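Long-range contact in Pbp related beta-lactamase (Pyrococcus abyssi, PDB 2QMI), which is a penicillin-binding protein homologue that forms octamers and probably acts as a self-compartmentalizing serine peptidase of the beta-lactamase clan: residues 23-35 and 241-253. Numbering follows the deposited sequence.
Sequences SISIIKDGDVVYA and VLDLAKYLKMYIE
I27 drives its CD1 into the side of helix 241-252, lying 3.4 Å from L248 CB, tighter than usual for two carbons, and also meeting I252 CD1. With CG1 beside the backbone N (chi1 -46°) and the chain then extended, this isoleucine reaches the helix, while its CG2 branch covers I252 as well. Strand 23-28 runs within 27° of the helix direction, and the residues it turns to the helix pass from isoleucine to serine toward the helix start: I27, S25 and S23. Where the backbones come nearest, a serine fits: S25 OG donates to V241 O at 2.8 Å, arriving from above the carbonyl plane. This gives a buried hydroxyl a partner in a carbonyl that also takes a weak bond from A245 N. V241, short and beta-branched, fits where the backbones close in, its CG1 against S23 O at 3.5 Å, and the small A245 lets V32 CG2 approach its CB to 3.7 Å. Farther into the sheet, Y315 of strand 310-316 touches L248 and I252.

The outer margin is looser. V32 CG1 stays 4.4 Å from L242 CD2, and A35 CB is scarcely nearer to the same methyl. At the type II' turn K28 to D31, K249 stretches out from the helix and bends at its last torsion (chi4 56°), so that NZ donates to G30 O at 3.0 Å from above the carbonyl plane. The same ammonium forms a salt bridge with E253. Apolar contacts and one buried hydroxyl thus probably hold the helix against the sheet, whereas the partly exposed lysine probably adds a more adaptable, charge-assisted tie to the hairpin.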
# COMPACT_ATOMS: atom_id res chain seq x y z
N SER A 23 32.90 26.64 2.14
CA SER A 23 34.16 27.37 2.01
C SER A 23 34.00 28.73 2.67
O SER A 23 32.92 29.31 2.65
CB SER A 23 34.54 27.55 0.54
OG SER A 23 35.10 26.37 0.01
N ILE A 24 35.08 29.23 3.25
CA ILE A 24 35.05 30.53 3.91
C ILE A 24 36.41 31.24 3.88
O ILE A 24 37.46 30.61 4.01
CB ILE A 24 34.59 30.39 5.39
CG1 ILE A 24 34.54 31.77 6.07
CG2 ILE A 24 35.55 29.47 6.14
CD1 ILE A 24 34.03 31.74 7.51
N SER A 25 36.38 32.55 3.68
CA SER A 25 37.61 33.33 3.68
C SER A 25 37.37 34.54 4.59
O SER A 25 36.25 35.05 4.65
CB SER A 25 37.99 33.78 2.26
OG SER A 25 36.99 34.60 1.69
N ILE A 26 38.40 34.96 5.31
CA ILE A 26 38.27 36.10 6.22
C ILE A 26 39.28 37.19 5.92
O ILE A 26 40.46 36.91 5.71
CB ILE A 26 38.47 35.69 7.70
CG1 ILE A 26 37.55 34.52 8.05
CG2 ILE A 26 38.15 36.87 8.61
CD1 ILE A 26 37.66 34.11 9.51
N ILE A 27 38.80 38.43 5.90
CA ILE A 27 39.65 39.59 5.62
C ILE A 27 39.80 40.47 6.85
O ILE A 27 38.81 40.96 7.41
CB ILE A 27 39.05 40.49 4.52
CG1 ILE A 27 38.58 39.65 3.34
CG2 ILE A 27 40.09 41.50 4.08
CD1 ILE A 27 37.89 40.47 2.29
N LYS A 28 41.06 40.69 7.25
CA LYS A 28 41.40 41.54 8.38
C LYS A 28 42.14 42.70 7.72
O LYS A 28 43.29 42.54 7.29
CB LYS A 28 42.34 40.82 9.34
CG LYS A 28 42.66 41.57 10.63
CD LYS A 28 41.67 41.21 11.73
CE LYS A 28 42.15 41.70 13.09
NZ LYS A 28 42.36 43.18 13.13
N ASP A 29 41.46 43.84 7.63
CA ASP A 29 41.97 45.05 6.97
C ASP A 29 42.38 44.82 5.51
O ASP A 29 41.51 44.78 4.62
CB ASP A 29 43.11 45.72 7.79
CG ASP A 29 44.25 44.79 8.14
OD1 ASP A 29 44.97 44.33 7.22
OD2 ASP A 29 44.45 44.51 9.35
N GLY A 30 43.68 44.65 5.24
CA GLY A 30 44.10 44.47 3.86
C GLY A 30 44.66 43.11 3.49
O GLY A 30 45.44 42.99 2.54
N ASP A 31 44.27 42.07 4.22
CA ASP A 31 44.79 40.75 3.93
C ASP A 31 43.80 39.64 4.27
O ASP A 31 42.99 39.77 5.19
CB ASP A 31 46.08 40.52 4.73
CG ASP A 31 46.93 41.79 4.84
OD1 ASP A 31 47.46 42.26 3.81
OD2 ASP A 31 47.07 42.31 5.98
N VAL A 32 43.87 38.55 3.52
CA VAL A 32 43.04 37.38 3.78
C VAL A 32 43.87 36.71 4.88
O VAL A 32 45.00 36.29 4.63
CB VAL A 32 42.98 36.46 2.53
CG1 VAL A 32 42.29 35.15 2.86
CG2 VAL A 32 42.26 37.18 1.39
N VAL A 33 43.32 36.62 6.09
CA VAL A 33 44.06 36.02 7.21
C VAL A 33 43.61 34.60 7.55
O VAL A 33 44.19 33.97 8.44
CB VAL A 33 43.92 36.89 8.50
CG1 VAL A 33 44.29 38.34 8.20
CG2 VAL A 33 42.51 36.80 9.04
N TYR A 34 42.60 34.11 6.85
CA TYR A 34 42.07 32.78 7.11
C TYR A 34 41.16 32.34 5.97
O TYR A 34 40.20 33.02 5.63
CB TYR A 34 41.28 32.78 8.41
CG TYR A 34 40.61 31.46 8.73
CD1 TYR A 34 41.36 30.36 9.15
CD2 TYR A 34 39.23 31.31 8.62
CE1 TYR A 34 40.75 29.14 9.44
CE2 TYR A 34 38.61 30.10 8.92
CZ TYR A 34 39.37 29.02 9.33
OH TYR A 34 38.75 27.82 9.64
N ALA A 35 41.48 31.19 5.38
CA ALA A 35 40.70 30.63 4.28
C ALA A 35 40.70 29.13 4.48
O ALA A 35 41.74 28.53 4.73
CB ALA A 35 41.34 31.00 2.94
N VAL A 241 35.57 31.69 -2.66
CA VAL A 241 35.68 32.63 -1.54
C VAL A 241 36.95 33.47 -1.62
O VAL A 241 37.00 34.58 -1.09
CB VAL A 241 35.62 31.93 -0.15
CG1 VAL A 241 34.31 31.15 -0.02
CG2 VAL A 241 36.81 31.01 0.02
N LEU A 242 37.98 32.95 -2.27
CA LEU A 242 39.22 33.70 -2.42
C LEU A 242 39.01 34.88 -3.37
O LEU A 242 39.49 35.98 -3.11
CB LEU A 242 40.35 32.80 -2.94
CG LEU A 242 41.02 31.92 -1.89
CD1 LEU A 242 42.10 31.09 -2.54
CD2 LEU A 242 41.61 32.80 -0.80
N ASP A 243 38.28 34.64 -4.45
CA ASP A 243 38.00 35.68 -5.43
C ASP A 243 37.09 36.74 -4.80
O ASP A 243 37.29 37.94 -5.00
CB ASP A 243 37.34 35.08 -6.68
CG ASP A 243 38.35 34.68 -7.75
OD1 ASP A 243 39.48 34.28 -7.39
OD2 ASP A 243 38.02 34.75 -8.96
N LEU A 244 36.10 36.30 -4.04
CA LEU A 244 35.18 37.23 -3.38
C LEU A 244 35.91 38.04 -2.32
O LEU A 244 35.47 39.13 -1.94
CB LEU A 244 34.00 36.48 -2.77
CG LEU A 244 33.12 35.76 -3.79
CD1 LEU A 244 32.04 34.94 -3.07
CD2 LEU A 244 32.49 36.78 -4.73
N ALA A 245 37.03 37.50 -1.82
CA ALA A 245 37.82 38.23 -0.82
C ALA A 245 38.44 39.45 -1.51
O ALA A 245 38.40 40.56 -0.99
CB ALA A 245 38.91 37.33 -0.25
N LYS A 246 39.00 39.23 -2.69
CA LYS A 246 39.60 40.30 -3.47
C LYS A 246 38.52 41.33 -3.75
O LYS A 246 38.77 42.53 -3.74
CB LYS A 246 40.14 39.77 -4.80
CG LYS A 246 41.28 38.79 -4.68
CD LYS A 246 41.64 38.20 -6.03
CE LYS A 246 42.80 37.25 -5.93
NZ LYS A 246 43.06 36.58 -7.22
N TYR A 247 37.31 40.83 -4.00
CA TYR A 247 36.15 41.66 -4.30
C TYR A 247 35.76 42.50 -3.08
O TYR A 247 35.48 43.69 -3.21
CB TYR A 247 34.98 40.77 -4.73
CG TYR A 247 33.73 41.53 -5.10
CD1 TYR A 247 33.73 42.46 -6.14
CD2 TYR A 247 32.53 41.29 -4.43
CE1 TYR A 247 32.57 43.15 -6.49
CE2 TYR A 247 31.36 41.97 -4.78
CZ TYR A 247 31.39 42.90 -5.81
OH TYR A 247 30.25 43.57 -6.15
N LEU A 248 35.73 41.86 -1.92
CA LEU A 248 35.39 42.56 -0.68
C LEU A 248 36.46 43.61 -0.37
O LEU A 248 36.15 44.71 0.08
CB LEU A 248 35.28 41.56 0.47
CG LEU A 248 33.94 40.81 0.53
CD1 LEU A 248 34.02 39.58 1.43
CD2 LEU A 248 32.88 41.78 1.02
N LYS A 249 37.72 43.26 -0.63
CA LYS A 249 38.86 44.14 -0.38
C LYS A 249 38.63 45.53 -1.00
O LYS A 249 38.94 46.55 -0.39
CB LYS A 249 40.13 43.50 -0.97
CG LYS A 249 41.43 44.27 -0.77
CD LYS A 249 42.62 43.46 -1.32
CE LYS A 249 43.96 44.20 -1.13
NZ LYS A 249 44.23 44.55 0.31
N MET A 250 38.08 45.55 -2.20
CA MET A 250 37.81 46.80 -2.89
C MET A 250 36.88 47.71 -2.08
O MET A 250 37.18 48.89 -1.87
CB MET A 250 37.18 46.53 -4.26
CG MET A 250 37.06 47.78 -5.11
SD MET A 250 35.67 47.72 -6.24
CE MET A 250 34.33 48.09 -5.10
N TYR A 251 35.76 47.16 -1.62
CA TYR A 251 34.81 47.95 -0.84
C TYR A 251 35.42 48.41 0.48
O TYR A 251 35.35 49.59 0.83
CB TYR A 251 33.53 47.14 -0.57
CG TYR A 251 32.70 46.83 -1.80
CD1 TYR A 251 31.91 47.82 -2.40
CD2 TYR A 251 32.71 45.56 -2.37
CE1 TYR A 251 31.15 47.54 -3.55
CE2 TYR A 251 31.95 45.27 -3.52
CZ TYR A 251 31.18 46.26 -4.10
OH TYR A 251 30.48 45.98 -5.25
N ILE A 252 36.04 47.49 1.20
CA ILE A 252 36.65 47.83 2.48
C ILE A 252 37.64 48.99 2.38
O ILE A 252 37.47 50.03 3.03
CB ILE A 252 37.38 46.61 3.09
CG1 ILE A 252 36.38 45.51 3.44
CG2 ILE A 252 38.17 47.03 4.34
CD1 ILE A 252 37.02 44.17 3.71
N GLU A 253 38.68 48.80 1.58
CA GLU A 253 39.72 49.81 1.40
C GLU A 253 39.26 50.95 0.50
O GLU A 253 40.05 51.80 0.10
CB GLU A 253 40.97 49.16 0.81
CG GLU A 253 41.39 47.88 1.53
CD GLU A 253 42.63 47.24 0.92
OE1 GLU A 253 42.67 47.09 -0.32
OE2 GLU A 253 43.55 46.88 1.68